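Local coordinates for protein malyl-CoA lyase/beta-methylmalyl-CoA lyase (PDB 5UGR) that belongs to the HpcH/HpaI aldolase/citrate lyase family of TIM-barrel proteins and carries a magnesium ion held by three acidic side chains, at residues P21-T26 / D45-D50; N70-I75 / L99-I104; L138-L143 / V165-A170; G230-P235 / A255-Q260. One frame throughout, in Å; residues are numbered along the deposited sequence.

Interaction 1: residues P21-T26 / D45-D50. With MG (magnesium ion), chain B.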
loop_
_atom_site.group_PDB
_atom_site.type_symbol
_atom_site.label_atom_id
_atom_site.label_comp_id
_atom_site.label_asym_id
_atom_site.label_seq_id
_atom_site.Cartn_x
_atom_site.Cartn_y
_atom_site.Cartn_z
ATOM N N PRO A 21 -36.430 3.681 17.126
ATOM C CA PRO A 21 -35.690 4.179 18.262
ATOM C C PRO A 21 -35.838 3.348 19.528
ATOM O O PRO A 21 -36.961 3.027 19.934
ATOM C CB PRO A 21 -36.192 5.597 18.468
ATOM C CG PRO A 21 -36.945 5.953 17.251
ATOM C CD PRO A 21 -37.431 4.651 16.647
ATOM N N GLY A 22 -34.699 3.069 20.188
ATOM C CA GLY A 22 -34.753 2.278 21.429
ATOM C C GLY A 22 -35.403 2.976 22.597
ATOM O O GLY A 22 -35.671 2.360 23.664
ATOM N N SER A 23 -35.549 4.277 22.453
ATOM C CA SER A 23 -36.175 5.100 23.470
ATOM C C SER A 23 -37.695 4.980 23.463
ATOM O O SER A 23 -38.312 5.569 24.325
ATOM C CB SER A 23 -35.736 6.548 23.317
ATOM O OG SER A 23 -35.937 6.965 21.983
ATOM N N ASN A 24 -38.269 4.231 22.526
ATOM C CA ASN A 24 -39.697 4.101 22.426
ATOM C C ASN A 24 -40.132 2.634 22.442
ATOM O O ASN A 24 -40.303 2.003 21.382
ATOM C CB ASN A 24 -40.196 4.827 21.191
ATOM C CG ASN A 24 -41.738 5.026 21.218
ATOM O OD1 ASN A 24 -42.474 4.175 21.706
ATOM N ND2 ASN A 24 -42.208 6.177 20.750
ATOM N N PRO A 25 -40.402 2.088 23.644
ATOM C CA PRO A 25 -40.801 0.696 23.722
ATOM C C PRO A 25 -42.103 0.378 23.013
ATOM O O PRO A 25 -42.247 -0.742 22.540
ATOM C CB PRO A 25 -40.955 0.459 25.232
ATOM C CG PRO A 25 -40.041 1.414 25.841
ATOM C CD PRO A 25 -40.096 2.628 24.975
ATOM N N THR A 26 -43.016 1.349 22.921
ATOM C CA THR A 26 -44.300 1.147 22.241
ATOM C C THR A 26 -44.068 0.967 20.759
ATOM O O THR A 26 -44.596 0.044 20.147
ATOM C CB THR A 26 -45.248 2.330 22.542
ATOM O OG1 THR A 26 -45.470 2.363 23.960
ATOM C CG2 THR A 26 -46.607 2.201 21.787
ATOM N N ASP A 45 -28.327 7.849 16.377
ATOM C CA ASP A 45 -28.814 9.179 15.971
ATOM C C ASP A 45 -30.209 9.565 16.591
ATOM O O ASP A 45 -30.427 10.715 16.998
ATOM C CB ASP A 45 -28.972 9.274 14.451
ATOM C CG ASP A 45 -27.706 9.589 13.683
ATOM O OD1 ASP A 45 -26.799 10.261 14.247
ATOM O OD2 ASP A 45 -27.634 9.143 12.457
ATOM N N ALA A 46 -31.176 8.638 16.598
ATOM C CA ALA A 46 -32.521 8.990 17.059
ATOM C C ALA A 46 -32.688 9.068 18.538
ATOM O O ALA A 46 -33.776 9.392 18.995
ATOM C CB ALA A 46 -33.554 8.012 16.461
ATOM N N VAL A 47 -31.640 8.774 19.313
ATOM C CA VAL A 47 -31.771 8.732 20.766
ATOM C C VAL A 47 -30.909 9.822 21.395
ATOM O O VAL A 47 -29.695 9.884 21.172
ATOM C CB VAL A 47 -31.387 7.361 21.327
ATOM C CG1 VAL A 47 -31.537 7.322 22.844
ATOM C CG2 VAL A 47 -32.180 6.214 20.704
ATOM N N ALA A 48 -31.543 10.693 22.174
ATOM C CA ALA A 48 -30.802 11.798 22.797
ATOM C C ALA A 48 -29.800 11.225 23.780
ATOM O O ALA A 48 -30.078 10.211 24.377
ATOM C CB ALA A 48 -31.737 12.741 23.528
ATOM N N PRO A 49 -28.673 11.916 23.999
ATOM C CA PRO A 49 -27.690 11.453 24.988
ATOM C C PRO A 49 -28.284 11.057 26.336
ATOM O O PRO A 49 -27.979 9.982 26.824
ATOM C CB PRO A 49 -26.782 12.682 25.148
ATOM C CG PRO A 49 -26.718 13.190 23.691
ATOM C CD PRO A 49 -28.167 13.075 23.248
ATOM N N ASP A 50 -29.143 11.883 26.911
ATOM C CA ASP A 50 -29.677 11.564 28.210
ATOM C C ASP A 50 -30.584 10.359 28.233
ATOM O O ASP A 50 -30.876 9.863 29.291
ATOM C CB ASP A 50 -30.482 12.756 28.750
ATOM C CG ASP A 50 -29.613 13.888 29.203
ATOM O OD1 ASP A 50 -28.403 13.720 29.429
ATOM O OD2 ASP A 50 -30.166 14.988 29.353
HETATM MG MG MG B . -26.081 8.908 11.060
HETATM O O HOH W 1 -24.717 9.499 12.577
HETATM O O HOH W 2 -27.543 8.305 9.721
HETATM O O HOH W 3 -25.958 6.985 11.777
#

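Interaction 2: residues N70-I75 / L99-I104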
loop_
_atom_site.group_PDB
_atom_site.type_symbol
_atom_site.label_atom_id
_atom_site.label_comp_id
_atom_site.label_asym_id
_atom_site.label_seq_id
_atom_site.Cartn_x
_atom_site.Cartn_y
_atom_site.Cartn_z
ATOM N N ASN A 70 -39.053 -14.257 11.962
ATOM C CA ASN A 70 -37.827 -14.544 11.308
ATOM C C ASN A 70 -37.148 -13.283 10.778
ATOM O O ASN A 70 -36.283 -13.386 9.887
ATOM C CB ASN A 70 -38.046 -15.543 10.179
ATOM C CG ASN A 70 -36.759 -16.134 9.632
ATOM O OD1 ASN A 70 -36.645 -16.325 8.376
ATOM N ND2 ASN A 70 -35.799 -16.417 10.461
ATOM N N LYS A 71 -37.522 -12.115 11.307
ATOM C CA LYS A 71 -36.845 -10.856 10.887
ATOM C C LYS A 71 -35.367 -10.900 11.201
ATOM O O LYS A 71 -34.939 -11.505 12.178
ATOM C CB LYS A 71 -37.507 -9.641 11.548
ATOM C CG LYS A 71 -38.953 -9.394 11.050
ATOM C CD LYS A 71 -39.479 -8.254 11.869
ATOM C CE LYS A 71 -40.849 -7.832 11.497
ATOM N NZ LYS A 71 -41.817 -8.898 11.801
ATOM N N THR A 72 -34.564 -10.261 10.352
ATOM C CA THR A 72 -33.159 -10.022 10.704
ATOM C C THR A 72 -33.140 -8.858 11.704
ATOM O O THR A 72 -33.505 -7.737 11.342
ATOM C CB THR A 72 -32.313 -9.710 9.483
ATOM O OG1 THR A 72 -32.359 -10.800 8.555
ATOM C CG2 THR A 72 -30.881 -9.415 9.844
ATOM N N MET A 73 -32.687 -9.139 12.925
ATOM C CA MET A 73 -32.734 -8.162 14.010
ATOM C C MET A 73 -31.346 -7.599 14.261
ATOM O O MET A 73 -30.360 -8.333 14.457
ATOM C CB MET A 73 -33.300 -8.808 15.284
ATOM C CG MET A 73 -34.775 -9.156 15.182
ATOM S SD MET A 73 -35.855 -7.781 14.673
ATOM C CE MET A 73 -35.481 -6.560 15.958
ATOM N N MET A 74 -31.295 -6.261 14.270
ATOM C CA MET A 74 -30.042 -5.525 14.346
ATOM C C MET A 74 -30.125 -4.434 15.412
ATOM O O MET A 74 -31.216 -3.995 15.756
ATOM C CB MET A 74 -29.775 -4.925 12.942
ATOM C CG MET A 74 -28.402 -4.288 12.691
ATOM S SD MET A 74 -27.989 -4.287 10.922
ATOM C CE MET A 74 -29.275 -3.211 10.273
ATOM N N ILE A 75 -28.970 -3.975 15.881
ATOM C CA ILE A 75 -28.901 -2.732 16.642
ATOM C C ILE A 75 -27.953 -1.770 15.924
ATOM O O ILE A 75 -26.930 -2.207 15.356
ATOM C CB ILE A 75 -28.402 -2.941 18.073
ATOM C CG1 ILE A 75 -27.045 -3.714 18.150
ATOM C CG2 ILE A 75 -29.460 -3.630 18.918
ATOM C CD1 ILE A 75 -26.418 -3.943 19.503
ATOM N N LEU A 99 -30.319 -11.328 18.915
ATOM C CA LEU A 99 -29.655 -10.388 18.010
ATOM C C LEU A 99 -28.972 -11.142 16.878
ATOM O O LEU A 99 -28.207 -12.082 17.107
ATOM C CB LEU A 99 -28.656 -9.549 18.795
ATOM C CG LEU A 99 -28.048 -8.396 18.018
ATOM C CD1 LEU A 99 -29.051 -7.339 17.615
ATOM C CD2 LEU A 99 -26.866 -7.809 18.794
ATOM N N ASP A 100 -29.203 -10.633 15.649
ATOM C CA ASP A 100 -28.573 -11.184 14.472
ATOM C C ASP A 100 -27.350 -10.378 13.962
ATOM O O ASP A 100 -26.374 -10.977 13.459
ATOM C CB ASP A 100 -29.569 -11.299 13.324
ATOM C CG ASP A 100 -30.743 -12.242 13.644
ATOM O OD1 ASP A 100 -30.453 -13.408 14.050
ATOM O OD2 ASP A 100 -31.895 -11.784 13.468
ATOM N N MET A 101 -27.442 -9.044 14.068
ATOM C CA MET A 101 -26.451 -8.197 13.423
ATOM C C MET A 101 -26.231 -6.918 14.199
ATOM O O MET A 101 -27.082 -6.498 14.990
ATOM C CB MET A 101 -26.902 -7.827 12.003
ATOM C CG MET A 101 -26.984 -9.037 11.028
ATOM S SD MET A 101 -27.311 -8.539 9.320
ATOM C CE MET A 101 -25.715 -7.790 8.946
ATOM N N ILE A 102 -25.079 -6.306 13.931
ATOM C CA ILE A 102 -24.768 -4.961 14.437
ATOM C C ILE A 102 -24.535 -4.021 13.245
ATOM O O ILE A 102 -23.821 -4.410 12.293
ATOM C CB ILE A 102 -23.510 -4.998 15.335
ATOM C CG1 ILE A 102 -23.823 -5.737 16.646
ATOM C CG2 ILE A 102 -22.992 -3.594 15.618
ATOM C CD1 ILE A 102 -22.629 -6.046 17.522
ATOM N N LEU A 103 -25.216 -2.890 13.287
ATOM C CA LEU A 103 -25.067 -1.792 12.332
ATOM C C LEU A 103 -24.099 -0.771 12.979
ATOM O O LEU A 103 -24.389 -0.170 14.023
ATOM C CB LEU A 103 -26.414 -1.166 11.972
ATOM C CG LEU A 103 -26.414 0.137 11.190
ATOM C CD1 LEU A 103 -25.566 0.015 9.922
ATOM C CD2 LEU A 103 -27.842 0.517 10.840
ATOM N N ILE A 104 -22.925 -0.631 12.350
ATOM C CA ILE A 104 -21.854 0.202 12.860
ATOM C C ILE A 104 -21.979 1.552 12.112
ATOM O O ILE A 104 -21.894 1.588 10.878
ATOM C CB ILE A 104 -20.460 -0.367 12.599
ATOM C CG1 ILE A 104 -20.339 -1.807 13.092
ATOM C CG2 ILE A 104 -19.395 0.507 13.248
ATOM C CD1 ILE A 104 -19.079 -2.525 12.619
#

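Interaction 3: residues L138-L143 / V165-A170. With MG (magnesium ion), chain B.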
loop_
_atom_site.group_PDB
_atom_site.type_symbol
_atom_site.label_atom_id
_atom_site.label_comp_id
_atom_site.label_asym_id
_atom_site.label_seq_id
_atom_site.Cartn_x
_atom_site.Cartn_y
_atom_site.Cartn_z
ATOM N N LEU A 138 -22.603 1.610 7.978
ATOM C CA LEU A 138 -23.125 2.845 7.411
ATOM C C LEU A 138 -21.999 3.657 6.792
ATOM O O LEU A 138 -20.993 3.980 7.486
ATOM C CB LEU A 138 -23.821 3.664 8.496
ATOM C CG LEU A 138 -25.330 3.649 8.452
ATOM C CD1 LEU A 138 -25.939 3.904 9.812
ATOM C CD2 LEU A 138 -25.852 4.606 7.417
ATOM N N ILE A 139 -22.149 3.944 5.496
ATOM C CA ILE A 139 -21.274 4.878 4.771
ATOM C C ILE A 139 -22.084 6.168 4.727
ATOM O O ILE A 139 -23.059 6.311 3.942
ATOM C CB ILE A 139 -20.907 4.322 3.392
ATOM C CG1 ILE A 139 -20.254 2.948 3.492
ATOM C CG2 ILE A 139 -20.013 5.329 2.659
ATOM C CD1 ILE A 139 -18.965 2.896 4.212
ATOM N N GLU A 140 -21.732 7.081 5.634
ATOM C CA GLU A 140 -22.562 8.269 5.910
ATOM C C GLU A 140 -21.684 9.489 6.166
ATOM O O GLU A 140 -22.155 10.469 6.724
ATOM C CB GLU A 140 -23.516 8.024 7.073
ATOM C CG GLU A 140 -22.841 7.739 8.412
ATOM C CD GLU A 140 -23.811 7.584 9.577
ATOM O OE1 GLU A 140 -24.649 8.504 9.705
ATOM O OE2 GLU A 140 -23.690 6.595 10.317
ATOM N N THR A 141 -20.414 9.395 5.738
ATOM C CA THR A 141 -19.495 10.505 5.872
ATOM C C THR A 141 -18.611 10.508 4.629
ATOM O O THR A 141 -18.461 9.462 3.937
ATOM C CB THR A 141 -18.564 10.363 7.106
ATOM O OG1 THR A 141 -17.747 9.189 6.962
ATOM C CG2 THR A 141 -19.335 10.314 8.406
ATOM N N ALA A 142 -18.019 11.661 4.325
ATOM C CA ALA A 142 -17.029 11.715 3.239
ATOM C C ALA A 142 -15.833 10.848 3.494
ATOM O O ALA A 142 -15.313 10.220 2.574
ATOM C CB ALA A 142 -16.612 13.152 3.026
ATOM N N LEU A 143 -15.411 10.728 4.729
ATOM C CA LEU A 143 -14.298 9.826 5.081
ATOM C C LEU A 143 -14.595 8.400 4.732
ATOM O O LEU A 143 -13.746 7.709 4.112
ATOM C CB LEU A 143 -13.905 9.936 6.571
ATOM C CG LEU A 143 -12.657 9.156 7.067
ATOM C CD1 LEU A 143 -11.381 9.583 6.367
ATOM C CD2 LEU A 143 -12.550 9.258 8.577
ATOM N N VAL A 165 -27.695 8.846 3.482
ATOM C CA VAL A 165 -27.752 10.045 2.636
ATOM C C VAL A 165 -27.762 11.364 3.398
ATOM O O VAL A 165 -27.129 12.324 2.962
ATOM C CB VAL A 165 -28.896 9.934 1.589
ATOM C CG1 VAL A 165 -30.256 9.910 2.278
ATOM C CG2 VAL A 165 -28.795 11.073 0.565
ATOM N N ALA A 166 -28.507 11.444 4.494
ATOM C CA ALA A 166 -28.600 12.748 5.178
ATOM C C ALA A 166 -27.321 13.119 5.905
ATOM O O ALA A 166 -26.814 14.284 5.850
ATOM C CB ALA A 166 -29.786 12.758 6.139
ATOM N N ASP A 167 -26.735 12.122 6.568
ATOM C CA ASP A 167 -25.441 12.343 7.234
ATOM C C ASP A 167 -24.301 12.533 6.240
ATOM O O ASP A 167 -23.370 13.334 6.476
ATOM C CB ASP A 167 -25.181 11.366 8.382
ATOM C CG ASP A 167 -26.025 11.707 9.623
ATOM O OD1 ASP A 167 -26.476 12.855 9.745
ATOM O OD2 ASP A 167 -26.146 10.842 10.503
ATOM N N TYR A 168 -24.406 11.852 5.092
ATOM C CA TYR A 168 -23.437 12.083 4.040
ATOM C C TYR A 168 -23.530 13.517 3.506
ATOM O O TYR A 168 -22.498 14.191 3.310
ATOM C CB TYR A 168 -23.618 11.075 2.905
ATOM C CG TYR A 168 -22.754 11.298 1.714
ATOM C CD1 TYR A 168 -21.458 10.849 1.693
ATOM C CD2 TYR A 168 -23.237 11.957 0.603
ATOM C CE1 TYR A 168 -20.655 11.023 0.583
ATOM C CE2 TYR A 168 -22.430 12.162 -0.529
ATOM C CZ TYR A 168 -21.142 11.695 -0.526
ATOM O OH TYR A 168 -20.332 11.845 -1.625
ATOM N N ALA A 169 -24.755 13.976 3.272
ATOM C CA ALA A 169 -24.962 15.368 2.855
ATOM C C ALA A 169 -24.344 16.333 3.855
ATOM O O ALA A 169 -23.687 17.283 3.487
ATOM C CB ALA A 169 -26.453 15.606 2.665
ATOM N N ALA A 170 -24.574 16.077 5.155
ATOM C CA ALA A 170 -24.012 16.972 6.169
ATOM C C ALA A 170 -22.483 16.997 6.125
ATOM O O ALA A 170 -21.841 18.035 6.206
ATOM C CB ALA A 170 -24.513 16.588 7.550
HETATM MG MG MG B . -26.081 8.908 11.060
HETATM O O HOH W 3 -25.958 6.985 11.777
HETATM O O HOH W 2 -27.543 8.305 9.721
HETATM O O HOH W 1 -24.717 9.499 12.577
#

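Interaction 4: residues G230-P235 / A255-Q260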
loop_
_atom_site.group_PDB
_atom_site.type_symbol
_atom_site.label_atom_id
_atom_site.label_comp_id
_atom_site.label_asym_id
_atom_site.label_seq_id
_atom_site.Cartn_x
_atom_site.Cartn_y
_atom_site.Cartn_z
ATOM N N GLY A 230 -36.923 11.227 3.754
ATOM C CA GLY A 230 -37.643 11.896 4.845
ATOM C C GLY A 230 -39.060 12.327 4.584
ATOM O O GLY A 230 -39.815 12.583 5.544
ATOM N N ASP A 231 -39.476 12.408 3.329
ATOM C CA ASP A 231 -40.777 12.991 3.077
ATOM C C ASP A 231 -41.854 11.930 3.054
ATOM O O ASP A 231 -42.167 11.338 2.022
ATOM C CB ASP A 231 -40.770 13.847 1.806
ATOM C CG ASP A 231 -42.090 14.620 1.602
ATOM O OD1 ASP A 231 -43.050 14.418 2.411
ATOM O OD2 ASP A 231 -42.124 15.447 0.644
ATOM N N PHE A 232 -42.432 11.702 4.239
ATOM C CA PHE A 232 -43.484 10.725 4.433
ATOM C C PHE A 232 -44.767 11.010 3.666
ATOM O O PHE A 232 -45.566 10.080 3.446
ATOM C CB PHE A 232 -43.803 10.587 5.975
ATOM C CG PHE A 232 -42.598 10.419 6.815
ATOM C CD1 PHE A 232 -41.438 9.840 6.257
ATOM C CD2 PHE A 232 -42.543 10.865 8.120
ATOM C CE1 PHE A 232 -40.282 9.678 7.002
ATOM C CE2 PHE A 232 -41.371 10.686 8.881
ATOM C CZ PHE A 232 -40.244 10.126 8.326
ATOM N N SER A 233 -44.955 12.274 3.300
ATOM C CA SER A 233 -46.141 12.674 2.532
ATOM C C SER A 233 -45.961 12.441 1.031
ATOM O O SER A 233 -46.902 12.745 0.276
ATOM C CB SER A 233 -46.463 14.159 2.762
ATOM O OG SER A 233 -45.562 15.023 2.007
ATOM N N ASP A 234 -44.795 11.906 0.617
ATOM C CA ASP A 234 -44.463 11.788 -0.804
ATOM C C ASP A 234 -44.071 10.372 -1.171
ATOM O O ASP A 234 -42.913 10.095 -1.519
ATOM C CB ASP A 234 -43.359 12.788 -1.173
ATOM C CG ASP A 234 -43.046 12.798 -2.672
ATOM O OD1 ASP A 234 -43.910 12.325 -3.451
ATOM O OD2 ASP A 234 -41.949 13.334 -3.061
ATOM N N PRO A 235 -45.033 9.455 -1.168
ATOM C CA PRO A 235 -44.737 8.101 -1.638
ATOM C C PRO A 235 -44.272 7.996 -3.086
ATOM O O PRO A 235 -43.455 7.100 -3.408
ATOM C CB PRO A 235 -46.054 7.334 -1.403
ATOM C CG PRO A 235 -47.123 8.383 -1.385
ATOM C CD PRO A 235 -46.440 9.563 -0.704
ATOM N N ALA A 255 -36.760 2.137 5.654
ATOM C CA ALA A 255 -38.049 2.692 6.009
ATOM C C ALA A 255 -37.885 3.389 7.366
ATOM O O ALA A 255 -37.455 2.777 8.352
ATOM C CB ALA A 255 -39.125 1.610 6.060
ATOM N N ILE A 256 -38.230 4.652 7.398
ATOM C CA ILE A 256 -38.205 5.413 8.655
ATOM C C ILE A 256 -39.609 5.874 9.038
ATOM O O ILE A 256 -39.778 6.611 10.019
ATOM C CB ILE A 256 -37.176 6.576 8.658
ATOM C CG1 ILE A 256 -37.447 7.592 7.572
ATOM C CG2 ILE A 256 -35.733 6.067 8.549
ATOM C CD1 ILE A 256 -36.682 8.899 7.813
ATOM N N HIS A 257 -40.599 5.433 8.286
ATOM C CA HIS A 257 -42.036 5.612 8.589
ATOM C C HIS A 257 -42.716 4.361 8.108
ATOM O O HIS A 257 -42.326 3.788 7.070
ATOM C CB HIS A 257 -42.554 6.797 7.817
ATOM C CG HIS A 257 -43.971 7.144 8.114
ATOM N ND1 HIS A 257 -45.048 6.607 7.425
ATOM C CD2 HIS A 257 -44.492 7.996 9.021
ATOM C CE1 HIS A 257 -46.168 7.109 7.910
ATOM N NE2 HIS A 257 -45.863 7.956 8.881
ATOM N N PRO A 258 -43.723 3.854 8.860
ATOM C CA PRO A 258 -44.286 2.563 8.481
ATOM C C PRO A 258 -44.808 2.430 7.051
ATOM O O PRO A 258 -44.762 1.344 6.457
ATOM C CB PRO A 258 -45.418 2.361 9.518
ATOM C CG PRO A 258 -45.025 3.196 10.676
ATOM C CD PRO A 258 -44.321 4.381 10.107
ATOM N N SER A 259 -45.302 3.522 6.490
ATOM C CA SER A 259 -45.769 3.557 5.093
ATOM C C SER A 259 -44.712 3.169 4.063
ATOM O O SER A 259 -45.029 2.699 2.991
ATOM C CB SER A 259 -46.277 4.935 4.733
ATOM O OG SER A 259 -45.224 5.926 4.689
ATOM N N GLN A 260 -43.465 3.329 4.430
ATOM C CA GLN A 260 -42.390 3.049 3.497
ATOM C C GLN A 260 -42.040 1.564 3.363
ATOM O O GLN A 260 -41.430 1.156 2.380
ATOM C CB GLN A 260 -41.167 3.862 3.836
ATOM C CG GLN A 260 -41.369 5.338 3.666
ATOM C CD GLN A 260 -40.232 6.171 4.167
ATOM O OE1 GLN A 260 -39.395 5.722 4.973
ATOM N NE2 GLN A 260 -40.205 7.424 3.748
HETATM O O HOH W 4 -42.185 8.425 1.852
HETATM O O HOH W 5 -44.860 7.613 2.496
#

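Interaction 1: residues P21-T26 / D45-D50
Val-47 has CG1 anti to its backbone N (chi1 -180°), which leaves CG2 anti to the carbonyl carbon, and CG2 is the branch that faces residues 21-26. This methyl lies 4.0 Å from OG of Ser-23 and 4.1 Å from N of Gly-22. Ser-23 holds its OG between its own backbone N and carbonyl carbon (chi1 52°), where it meets CG2. The other point of contact is the Pro-21 ring, whose CG stands 4.0 Å from CB of Ala-46, with CB of the same ring almost as close. Across the two segments the contact is therefore van der Waals packing of small groups, and the buried area is modest at 153 Å². A type I turn from Pro-21 to Asn-24, closed by the bond from Asn-24 N to Pro-21 O (3.1 Å), presents Gly-22 and Ser-23 to the valine. Asn-24 then N-caps the next helix through Phe-27 N.

On the opposing segment, Asp-45 directly precedes Ala-46 and binds the magnesium ion through OD2 at 2.1 Å. Its OD1 accepts from a metal-bound water at 2.8 Å and forms a salt bridge with Arg-301 of the second subunit. The segments lie at the C-terminal ends of the first two TIM-barrel strands, where the loop after the second carries this metal ligand.

Strand 16-21 ends at this contact and helix 25-32 begins there, while residues 45-50 belong to the loop between strand 38-42 and helix 52-65. Gly-22 is backbone-bonded to Asp-42, and Val-47 also rests on Ala-55 of helix 52-65.

Interaction 2: residues N70-I75 / L99-I104
Met-73 N donates to OD2 of Asp-100 at 2.8 Å in a nearly straight hydrogen bond (170°) that uses the anti lone pair of the carboxylate oxygen. Asp-100 CG, beside its own backbone N and anti to the carbonyl carbon (chi1 -62°), carries this carboxylate. In return, Met-73 O is gripped by two backbone donors, Asp-100 N (2.8 Å) and Met-101 N (3.0 Å). Ile-75 N reaches Met-101 O at 3.3 Å and Leu-103 N reaches Ile-75 O at 2.8 Å, the pattern of parallel strands in which Ile-75 bonds on both sides of Ile-102. Strands 72-75 and 101-104 are joined by helix 85-95, a beta-alpha-beta crossover of the TIM barrel.

Apolar contacts fall on both faces of the sheet. Met-74 and Met-101 point to one, where CG2 of Thr-72 is 3.7 Å from SD of Met-101. On the other, CG1 of Ile-75 runs beside CG1 of Ile-102 (4.1 Å), both side chains pointing the same way, while CG2 of Ile-75 meets CD1 of Leu-99 (4.0 Å), the two crossing at about a right angle.

Near the start of the strands, OD2 of Asp-100 pairs with Arg-98 and OD1 with Lys-131. The two cations would favour the ionised carboxylate and offset its charge, whereas the buried strand section relies on backbone N-H to C=O bonds and hydrocarbon or thioether packing.

Interaction 3: residues L138-L143 / V165-A170
Glu-140 and Asp-167 lie side by side and point the same way, each giving one oxygen to the magnesium ion: OE1 of Glu-140 and OD2 of Asp-167, both at 2.0 Å. The shared cation accounts for the 2.9 Å separation of OE1 of Glu-140 from OD2 of Asp-167, and the two carboxylate planes are only 18° apart. Packing is close here, with CB of Asp-167 3.2 Å from OE1 of Glu-140. Tyr-168 makes a looser contact: its CG is anti to the backbone N (chi1 175°), and Thr-141 O lies at the edge of its ring, in plane, 4.0 Å from CD1 of Tyr-168.

Glu-140 follows strand 134-139 of the TIM barrel and Asp-167 lies on helix 165-172, directly after strand 158-163, so two successive barrel strands deliver these ligands at their C-terminal ends, with Asp-45 as the third protein ligand.

Solvent supplies the other half of the six-fold shell: three waters, one opposite OD2 of Asp-167 and the other two opposite each other. The water opposite Asp-167 donates to OE2 of Glu-140 at 2.7 Å. That oxygen also accepts from Lys-106 N, while OD1 of Asp-167 forms a salt bridge with Arg-301 of the second subunit.

Interaction 4: residues G230-P235 / A255-Q260
Phe-232 and His-257 form an offset stack, with ring centroids 4.8 Å apart and planes inclined at 27°. Each ring also receives a methylene: CB of His-257 stands over the centre of the phenyl face, 3.7 Å from its centroid, and CB of Phe-232 lies over the imidazole face, toward the rim. CD2 of Phe-232 and CD2 of His-257 approach to 3.6 Å. At the phenyl edge, Ile-256 brings CG1 to 3.6 Å from CE1 of Phe-232, the two side chains crossing at about a right angle, and NE2 of Gln-260 comes near CD1 of Phe-232 with its amide plane turned 81° from the ring. Gly-230 O lies above the opposite phenyl face, offset toward the rim.

His-257 holds CG anti to its backbone N (chi1 -176°). Its ND1 accepts from Ser-259 N (3.2 Å), a capping bond at the start of a helix, and shares a hydrogen bond with Ser-259 OG. OE1 of Gln-260 accepts from Ile-256 N at 2.9 Å, while its NE2 donates to Phe-229 O and to a water that donates to Asp-231 O. A second water donates to Phe-232 O at 2.7 Å and is also bonded to Ser-259 OG, so solvent bridges the segments twice.

This is surface packing between the loops after the last two TIM-barrel strands. Residues 230-235 lie between strand 223-226 and helix 235-248, where Asp-234 is the N-cap. Residues 255-260 carry the end of strand 252-255 into helix 259-268, and Pro-235 leans on Leu-263 of that helix.

In the fold
All four contacts belong to one eight-stranded TIM barrel and follow one another along the chain, each closing before the next opens. Interactions 1 and 3 meet at the magnesium ion, where Asp-45 joins Glu-140 and Asp-167 although the contact centres are about 21 Å apart; both also reach the second subunit, so the metal site lies beside a subunit interface. Interaction 2 pairs strands 72-76 and 101-104 within the wall, and strand 101-104 continues the sheet to strand 134-139 of interaction 3 through Ile-104 and Leu-138. Interaction 4, with its centre about 20 Å from that of interaction 3, joins the loop after strand 223-226 to the end of strand 252-255 and what follows it.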